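Local coordinates for zona pellucida sperm-binding protein 1 (Gallus gallus, PDB 6GF6) that cross-links egg-coat filaments as a homodimer, the piece described being its N-terminal ZP-N1 domain, an immunoglobulin-like module, at residues B[33-38]-B[71-76]; B[82-87]-B[101-106]. The protein carries 2 engineered substitutions. All blocks are in the same frame, centred on the assembly; numbering follows the deposited sequence.

Interaction 1 (B[33-38]-B[71-76]); sequences FKVLDE and GCHVLV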
ATOM      1  N   PHE B  33      14.377  -2.495   6.266  1.00 35.42           N
ATOM      2  CA  PHE B  33      13.496  -3.603   6.604  1.00 34.66           C
ATOM      3  C   PHE B  33      13.813  -4.806   5.727  1.00 34.09           C
ATOM      4  O   PHE B  33      14.067  -4.662   4.527  1.00 36.93           O
ATOM      5  CB  PHE B  33      12.023  -3.214   6.422  1.00 36.84           C
ATOM      6  CG  PHE B  33      11.569  -2.091   7.315  1.00 37.88           C
ATOM      7  CD1 PHE B  33      11.770  -0.769   6.949  1.00 40.11           C
ATOM      8  CD2 PHE B  33      10.925  -2.357   8.513  1.00 38.21           C
ATOM      9  CE1 PHE B  33      11.346   0.265   7.766  1.00 40.45           C
ATOM     10  CE2 PHE B  33      10.499  -1.327   9.333  1.00 39.35           C
ATOM     11  CZ  PHE B  33      10.710  -0.015   8.959  1.00 40.18           C
ATOM     12  N   LYS B  34      13.797  -5.992   6.332  1.00 31.56           N
ATOM     13  CA  LYS B  34      13.942  -7.244   5.603  1.00 32.14           C
ATOM     14  C   LYS B  34      12.956  -8.261   6.156  1.00 33.26           C
ATOM     15  O   LYS B  34      12.777  -8.366   7.373  1.00 31.11           O
ATOM     16  CB  LYS B  34      15.367  -7.808   5.695  1.00 34.71           C
ATOM     17  CG  LYS B  34      16.423  -7.019   4.936  1.00 37.09           C
ATOM     18  CD  LYS B  34      17.098  -5.989   5.829  1.00 43.26           C
ATOM     19  CE  LYS B  34      18.358  -5.435   5.180  1.00 48.44           C
ATOM     20  NZ  LYS B  34      18.063  -4.708   3.914  1.00 50.95           N
ATOM     21  N   VAL B  35      12.320  -9.005   5.259  1.00 31.42           N
ATOM     22  CA  VAL B  35      11.398 -10.068   5.637  1.00 36.14           C
ATOM     23  C   VAL B  35      12.188 -11.345   5.875  1.00 37.77           C
ATOM     24  O   VAL B  35      13.089 -11.688   5.101  1.00 37.68           O
ATOM     25  CB  VAL B  35      10.325 -10.269   4.551  1.00 36.42           C
ATOM     26  CG1 VAL B  35       9.422 -11.443   4.901  1.00 38.01           C
ATOM     27  CG2 VAL B  35       9.507  -9.000   4.374  1.00 34.97           C
ATOM     28  N   LEU B  36      11.857 -12.051   6.952  1.00 40.31           N
ATOM     29  CA  LEU B  36      12.536 -13.282   7.335  1.00 41.37           C
ATOM     30  C   LEU B  36      11.625 -14.485   7.126  1.00 41.67           C
ATOM     31  O   LEU B  36      10.419 -14.417   7.386  1.00 42.67           O
ATOM     32  CB  LEU B  36      12.985 -13.240   8.798  1.00 45.21           C
ATOM     33  CG  LEU B  36      13.820 -12.037   9.227  1.00 50.11           C
ATOM     34  CD1 LEU B  36      14.099 -12.120  10.720  1.00 52.22           C
ATOM     35  CD2 LEU B  36      15.123 -11.971   8.442  1.00 50.72           C
ATOM     36  N   ASP B  37      12.198 -15.570   6.617  1.00 39.93           N
ATOM     37  CA  ASP B  37      11.509 -16.849   6.526  1.00 42.03           C
ATOM     38  C   ASP B  37      12.062 -17.778   7.602  1.00 43.98           C
ATOM     39  O   ASP B  37      12.956 -17.412   8.368  1.00 45.92           O
ATOM     40  CB  ASP B  37      11.628 -17.434   5.110  1.00 36.89           C
ATOM     41  CG  ASP B  37      13.029 -17.926   4.770  1.00 40.96           C
ATOM     42  OD1 ASP B  37      13.950 -17.820   5.605  1.00 38.15           O
ATOM     43  OD2 ASP B  37      13.209 -18.402   3.628  1.00 41.27           O
ATOM     44  N   GLU B  38      11.506 -18.988   7.672  1.00 47.82           N
ATOM     45  CA  GLU B  38      11.908 -19.934   8.707  1.00 53.02           C
ATOM     46  C   GLU B  38      13.352 -20.402   8.558  1.00 54.58           C
ATOM     47  O   GLU B  38      13.880 -21.030   9.482  1.00 56.43           O
ATOM     48  CB  GLU B  38      10.959 -21.138   8.709  1.00 63.25           C
ATOM     49  CG  GLU B  38      10.926 -21.949   7.417  1.00 70.60           C
ATOM     50  CD  GLU B  38       9.871 -21.457   6.442  1.00 74.43           C
ATOM     51  OE1 GLU B  38       9.446 -20.287   6.554  1.00 74.26           O
ATOM     52  OE2 GLU B  38       9.461 -22.246   5.564  1.00 78.32           O
ATOM     53  N   GLY B  71       0.286 -12.347   2.025  1.00 37.55           N
ATOM     54  CA  GLY B  71       1.508 -12.091   1.297  1.00 36.92           C
ATOM     55  C   GLY B  71       2.595 -13.108   1.584  1.00 40.03           C
ATOM     56  O   GLY B  71       2.412 -14.083   2.311  1.00 41.24           O
ATOM     57  N   CYS B  72       3.750 -12.866   0.979  1.00 39.22           N
ATOM     58  CA  CYS B  72       4.851 -13.814   1.052  1.00 44.82           C
ATOM     59  C   CYS B  72       5.394 -13.923   2.462  1.00 43.02           C
ATOM     60  O   CYS B  72       5.667 -12.916   3.122  1.00 43.63           O
ATOM     61  CB  CYS B  72       5.991 -13.387   0.147  1.00 45.27           C
ATOM     62  SG  CYS B  72       5.617 -13.383  -1.566  1.00 48.84           S
ATOM     63  N   HIS B  73       5.611 -15.158   2.893  1.00 43.34           N
ATOM     64  CA  HIS B  73       6.294 -15.479   4.134  1.00 43.13           C
ATOM     65  C   HIS B  73       5.442 -15.197   5.356  1.00 42.69           C
ATOM     66  O   HIS B  73       5.938 -15.323   6.483  1.00 44.54           O
ATOM     67  CB  HIS B  73       7.622 -14.726   4.228  1.00 41.22           C
ATOM     68  CG  HIS B  73       8.555 -15.089   3.121  1.00 41.25           C
ATOM     69  ND1 HIS B  73       8.949 -16.390   2.884  1.00 42.36           N
ATOM     70  CD2 HIS B  73       9.105 -14.342   2.136  1.00 37.87           C
ATOM     71  CE1 HIS B  73       9.732 -16.422   1.823  1.00 43.16           C
ATOM     72  NE2 HIS B  73       9.846 -15.193   1.351  1.00 42.61           N
ATOM     73  N   VAL B  74       4.186 -14.803   5.180  1.00 38.32           N
ATOM     74  CA  VAL B  74       3.247 -14.754   6.293  1.00 39.94           C
ATOM     75  C   VAL B  74       2.816 -16.187   6.571  1.00 42.14           C
ATOM     76  O   VAL B  74       2.327 -16.882   5.673  1.00 46.45           O
ATOM     77  CB  VAL B  74       2.038 -13.863   5.975  1.00 36.61           C
ATOM     78  CG1 VAL B  74       1.095 -13.826   7.152  1.00 38.57           C
ATOM     79  CG2 VAL B  74       2.488 -12.469   5.626  1.00 35.92           C
ATOM     80  N   LEU B  75       3.032 -16.640   7.799  1.00 44.07           N
ATOM     81  CA  LEU B  75       2.733 -18.004   8.199  1.00 44.66           C
ATOM     82  C   LEU B  75       1.510 -18.014   9.104  1.00 45.57           C
ATOM     83  O   LEU B  75       1.165 -17.007   9.725  1.00 42.63           O
ATOM     84  CB  LEU B  75       3.924 -18.645   8.927  1.00 45.99           C
ATOM     85  CG  LEU B  75       5.270 -18.675   8.189  1.00 48.96           C
ATOM     86  CD1 LEU B  75       6.390 -19.089   9.134  1.00 49.70           C
ATOM     87  CD2 LEU B  75       5.230 -19.608   6.981  1.00 48.26           C
ATOM     88  N   VAL B  76       0.838 -19.159   9.141  1.00 49.28           N
ATOM     89  CA  VAL B  76      -0.252 -19.400  10.073  1.00 52.64           C
ATOM     90  C   VAL B  76       0.281 -20.286  11.192  1.00 60.32           C
ATOM     91  O   VAL B  76       0.703 -21.424  10.949  1.00 60.38           O
ATOM     92  CB  VAL B  76      -1.456 -20.045   9.370  1.00 50.59           C
ATOM     93  CG1 VAL B  76      -2.582 -20.307  10.374  1.00 52.77           C
ATOM     94  CG2 VAL B  76      -1.916 -19.163   8.203  1.00 44.21           C
TER
HETATM   95  O   HOH W   1       8.141 -14.350   8.486  1.00 38.01           O
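Asp37 OD1 takes two backbone N-H groups, those of Phe39 and Thr41, and the residue held in this way lays its CB against the imidazole of His73. Asp37 CB comes to 3.6 Å from His73 ND1, approaching the ring obliquely. From strand 30-36, Val35 CG1, anti to its backbone N, lies 3.8 Å from His73 CB and 4.0 Å from His73 CD2. His73 occupies the third position of a type II turn running from Gly71 to Val74, and its ring also meets that of Phe43. No direct hydrogen bond joins 33-38 to 71-76; a water instead donates to His73 O at 3.1 Å and to Leu36 O, the latter separation being doubtfully short. An alanine in place of His73 would probably leave Asp37 CB and the ring of Phe43 without their ring partner and open a gap beside Val35 CG1. Asp37 OD2 stands 4.8 Å from His73 ND1, a gap too wide for a salt bridge, yet its negative charge may still bias the imidazole electrostatically.

Interaction 2 (B[82-87]-B[101-106]); sequences VLRVQL and EVQMTC. Engineered in segment 101-106: Gln103 (natural residue Asn).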
ATOM      1  N   VAL B  82       1.586 -14.777  11.240  1.00 40.00           N
ATOM      2  CA  VAL B  82       2.893 -14.457  11.798  1.00 40.08           C
ATOM      3  C   VAL B  82       3.824 -14.031  10.669  1.00 41.11           C
ATOM      4  O   VAL B  82       3.986 -14.755   9.678  1.00 43.28           O
ATOM      5  CB  VAL B  82       3.486 -15.646  12.574  1.00 39.29           C
ATOM      6  CG1 VAL B  82       4.844 -15.272  13.165  1.00 39.40           C
ATOM      7  CG2 VAL B  82       2.523 -16.077  13.673  1.00 42.50           C
ATOM      8  N   LEU B  83       4.453 -12.871  10.834  1.00 40.02           N
ATOM      9  CA  LEU B  83       5.445 -12.368   9.892  1.00 38.84           C
ATOM     10  C   LEU B  83       6.617 -11.837  10.693  1.00 39.75           C
ATOM     11  O   LEU B  83       6.439 -10.971  11.558  1.00 40.92           O
ATOM     12  CB  LEU B  83       4.868 -11.265   9.003  1.00 35.79           C
ATOM     13  CG  LEU B  83       5.824 -10.696   7.951  1.00 36.59           C
ATOM     14  CD1 LEU B  83       6.192 -11.744   6.920  1.00 34.66           C
ATOM     15  CD2 LEU B  83       5.215  -9.498   7.271  1.00 30.34           C
ATOM     16  N   ARG B  84       7.803 -12.354  10.403  1.00 38.22           N
ATOM     17  CA  ARG B  84       9.027 -11.952  11.077  1.00 39.51           C
ATOM     18  C   ARG B  84       9.795 -10.981  10.194  1.00 37.95           C
ATOM     19  O   ARG B  84       9.998 -11.243   9.003  1.00 41.44           O
ATOM     20  CB  ARG B  84       9.883 -13.173  11.416  1.00 46.58           C
ATOM     21  CG  ARG B  84       9.280 -14.033  12.520  1.00 52.94           C
ATOM     22  CD  ARG B  84      10.098 -15.278  12.839  1.00 59.18           C
ATOM     23  NE  ARG B  84      11.516 -14.991  13.075  1.00 60.39           N
ATOM     24  CZ  ARG B  84      12.523 -15.434  12.326  1.00 61.50           C
ATOM     25  NH1 ARG B  84      12.305 -16.206  11.264  1.00 61.18           N
ATOM     26  NH2 ARG B  84      13.766 -15.107  12.644  1.00 61.77           N
ATOM     27  N   VAL B  85      10.184  -9.850  10.773  1.00 36.01           N
ATOM     28  CA  VAL B  85      10.845  -8.771  10.055  1.00 35.53           C
ATOM     29  C   VAL B  85      12.082  -8.371  10.839  1.00 38.37           C
ATOM     30  O   VAL B  85      12.061  -8.344  12.072  1.00 41.84           O
ATOM     31  CB  VAL B  85       9.917  -7.551   9.864  1.00 35.05           C
ATOM     32  CG1 VAL B  85      10.649  -6.427   9.141  1.00 32.52           C
ATOM     33  CG2 VAL B  85       8.665  -7.944   9.096  1.00 31.11           C
ATOM     34  N   GLN B  86      13.156  -8.060  10.123  1.00 39.95           N
ATOM     35  CA  GLN B  86      14.369  -7.523  10.723  1.00 44.08           C
ATOM     36  C   GLN B  86      14.458  -6.036  10.421  1.00 40.23           C
ATOM     37  O   GLN B  86      14.251  -5.617   9.277  1.00 37.90           O
ATOM     38  CB  GLN B  86      15.611  -8.246  10.198  1.00 54.59           C
ATOM     39  CG  GLN B  86      16.901  -7.818  10.882  1.00 67.16           C
ATOM     40  CD  GLN B  86      18.127  -8.450  10.262  1.00 78.52           C
ATOM     41  OE1 GLN B  86      18.055  -9.047   9.189  1.00 84.08           O
ATOM     42  NE2 GLN B  86      19.264  -8.312  10.930  1.00 85.39           N
ATOM     43  N   LEU B  87      14.732  -5.242  11.452  1.00 41.74           N
ATOM     44  CA  LEU B  87      14.976  -3.812  11.317  1.00 43.68           C
ATOM     45  C   LEU B  87      16.457  -3.561  11.519  1.00 45.64           C
ATOM     46  O   LEU B  87      17.017  -3.949  12.550  1.00 46.48           O
ATOM     47  CB  LEU B  87      14.172  -3.003  12.331  1.00 46.07           C
ATOM     48  CG  LEU B  87      12.656  -3.080  12.237  1.00 48.13           C
ATOM     49  CD1 LEU B  87      12.175  -4.338  12.904  1.00 51.12           C
ATOM     50  CD2 LEU B  87      12.032  -1.860  12.892  1.00 50.23           C
ATOM     51  N   GLU B 101      14.782  -7.699  15.662  1.00 46.58           N
ATOM     52  CA  GLU B 101      13.904  -8.690  15.063  1.00 47.87           C
ATOM     53  C   GLU B 101      12.537  -8.579  15.717  1.00 48.06           C
ATOM     54  O   GLU B 101      12.437  -8.478  16.943  1.00 49.70           O
ATOM     55  CB  GLU B 101      14.448 -10.103  15.237  1.00 53.22           C
ATOM     56  CG  GLU B 101      13.529 -11.169  14.681  1.00 57.03           C
ATOM     57  CD  GLU B 101      14.136 -12.554  14.748  1.00 64.70           C
ATOM     58  OE1 GLU B 101      15.354 -12.688  14.492  1.00 68.39           O
ATOM     59  OE2 GLU B 101      13.390 -13.507  15.065  1.00 68.10           O
ATOM     60  N   VAL B 102      11.488  -8.607  14.898  1.00 48.92           N
ATOM     61  CA  VAL B 102      10.120  -8.449  15.374  1.00 50.09           C
ATOM     62  C   VAL B 102       9.268  -9.546  14.765  1.00 48.00           C
ATOM     63  O   VAL B 102       9.303  -9.763  13.547  1.00 45.91           O
ATOM     64  CB  VAL B 102       9.538  -7.072  15.001  1.00 54.45           C
ATOM     65  CG1 VAL B 102       8.154  -6.892  15.616  1.00 56.43           C
ATOM     66  CG2 VAL B 102      10.460  -5.960  15.441  1.00 58.01           C
ATOM     67  N   GLN B 103       8.465 -10.193  15.600  1.00 47.91           N
ATOM     68  CA  GLN B 103       7.493 -11.183  15.160  1.00 50.23           C
ATOM     69  C   GLN B 103       6.120 -10.535  15.264  1.00 45.21           C
ATOM     70  O   GLN B 103       5.583 -10.378  16.364  1.00 48.98           O
ATOM     71  CB  GLN B 103       7.586 -12.453  16.006  1.00 57.28           C
ATOM     72  CG  GLN B 103       6.865 -13.650  15.401  1.00 64.75           C
ATOM     73  CD  GLN B 103       6.934 -14.896  16.274  1.00 73.55           C
ATOM     74  OE1 GLN B 103       7.290 -15.978  15.803  1.00 78.40           O
ATOM     75  NE2 GLN B 103       6.584 -14.749  17.545  1.00 76.63           N
ATOM     76  N   MET B 104       5.556 -10.160  14.123  1.00 40.26           N
ATOM     77  CA  MET B 104       4.232  -9.561  14.090  1.00 39.72           C
ATOM     78  C   MET B 104       3.202 -10.682  14.124  1.00 41.33           C
ATOM     79  O   MET B 104       3.122 -11.495  13.195  1.00 42.29           O
ATOM     80  CB  MET B 104       4.073  -8.679  12.853  1.00 41.05           C
ATOM     81  CG  MET B 104       5.074  -7.525  12.795  1.00 43.47           C
ATOM     82  SD  MET B 104       5.234  -6.756  11.165  1.00 52.26           S
ATOM     83  CE  MET B 104       3.730  -5.807  11.047  1.00 46.46           C
ATOM     84  N   THR B 105       2.422 -10.724  15.199  1.00 38.45           N
ATOM     85  CA  THR B 105       1.421 -11.756  15.422  1.00 40.98           C
ATOM     86  C   THR B 105       0.052 -11.094  15.429  1.00 39.08           C
ATOM     87  O   THR B 105      -0.191 -10.169  16.209  1.00 40.61           O
ATOM     88  CB  THR B 105       1.684 -12.492  16.738  1.00 45.78           C
ATOM     89  OG1 THR B 105       3.004 -13.046  16.718  1.00 48.21           O
ATOM     90  CG2 THR B 105       0.687 -13.611  16.941  1.00 46.57           C
ATOM     91  N   CYS B 106      -0.823 -11.545  14.538  1.00 38.62           N
ATOM     92  CA  CYS B 106      -2.127 -10.929  14.379  1.00 40.08           C
ATOM     93  C   CYS B 106      -3.193 -12.012  14.334  1.00 41.58           C
ATOM     94  O   CYS B 106      -2.935 -13.121  13.849  1.00 41.29           O
ATOM     95  CB  CYS B 106      -2.194 -10.064  13.112  1.00 40.67           C
ATOM     96  SG  CYS B 106      -1.136  -8.589  13.205  1.00 40.63           S
TER
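The beta hairpin of strands 80-90 and 96-107 pairs Leu83 with Met104 and Val85 with Val102, two hydrogen-bonded antiparallel pairs in strands whose directions are 160° apart. Each pair exchanges two backbone bonds: Met104 N gives to Leu83 O at 2.8 Å, and Val85 N to Val102 O at 2.9 Å, with the reciprocal bonds completing both rings. Between them lies the non-hydrogen-bonded pair Arg84 and Gln103; Arg84 CA also makes a CA-H...O contact with Val102 O.

On the face carrying Val82, Arg84, Glu101 and Gln103, the salient feature is a salt bridge. Arg84 turns the side of its guanidinium, NE and NH2 together, to the single oxygen Glu101 OE2, at 3.1 Å from Arg84 NE and 2.9 Å from Arg84 NH2. The oxygen lies in the guanidinium plane, whereas both nitrogens stand well above the carboxylate plane, on the same face of it. The bend at chi3 (51°) places NE for this grip, while the extended Glu101 brings its carboxylate across. Alongside, the engineered Gln103 sets its CG 3.4 Å from Val82 CG1 and touches Arg84 CG.

The other face is apolar. Leu87 CD1 and Val102 CG2 are squeezed to 3.5 Å, closer than two methyl groups normally pack, and Met104 SD rests near Val85 CG2 at 4.2 Å. Beyond them, Met19 of strand 18-24 and Phe65 of strand 63-68 cover this side, and Cys106 is joined to Cys14 by a disulfide. Two antiparallel sheets packed face to face, with this hairpin in one of them, are characteristic of the immunoglobulin-like beta sandwich, here the ZP-N fold.

Overall arrangement
Strand 80-90 joins the two contacts, whose centres are 8 Å apart. It pairs with 96-107 in interaction 2 and with both partners of interaction 1: Leu75 O lies 2.7 Å from Val82 N, and Lys34 O lies 2.8 Å from Gln86 N, each probably a hydrogen bond. Arg84 NH1 adds a weak hydrogen bond to Asp37 O, so the arginine of the hairpin salt bridge also reaches the end of 33-38. Side-chain packing is continuous too, with Leu83 about 4 Å from His73, side chain to side chain. His73, with His53, and Lys34, with Glu88, have been seen as ligands of two separate zinc ions, but the chain described carries none.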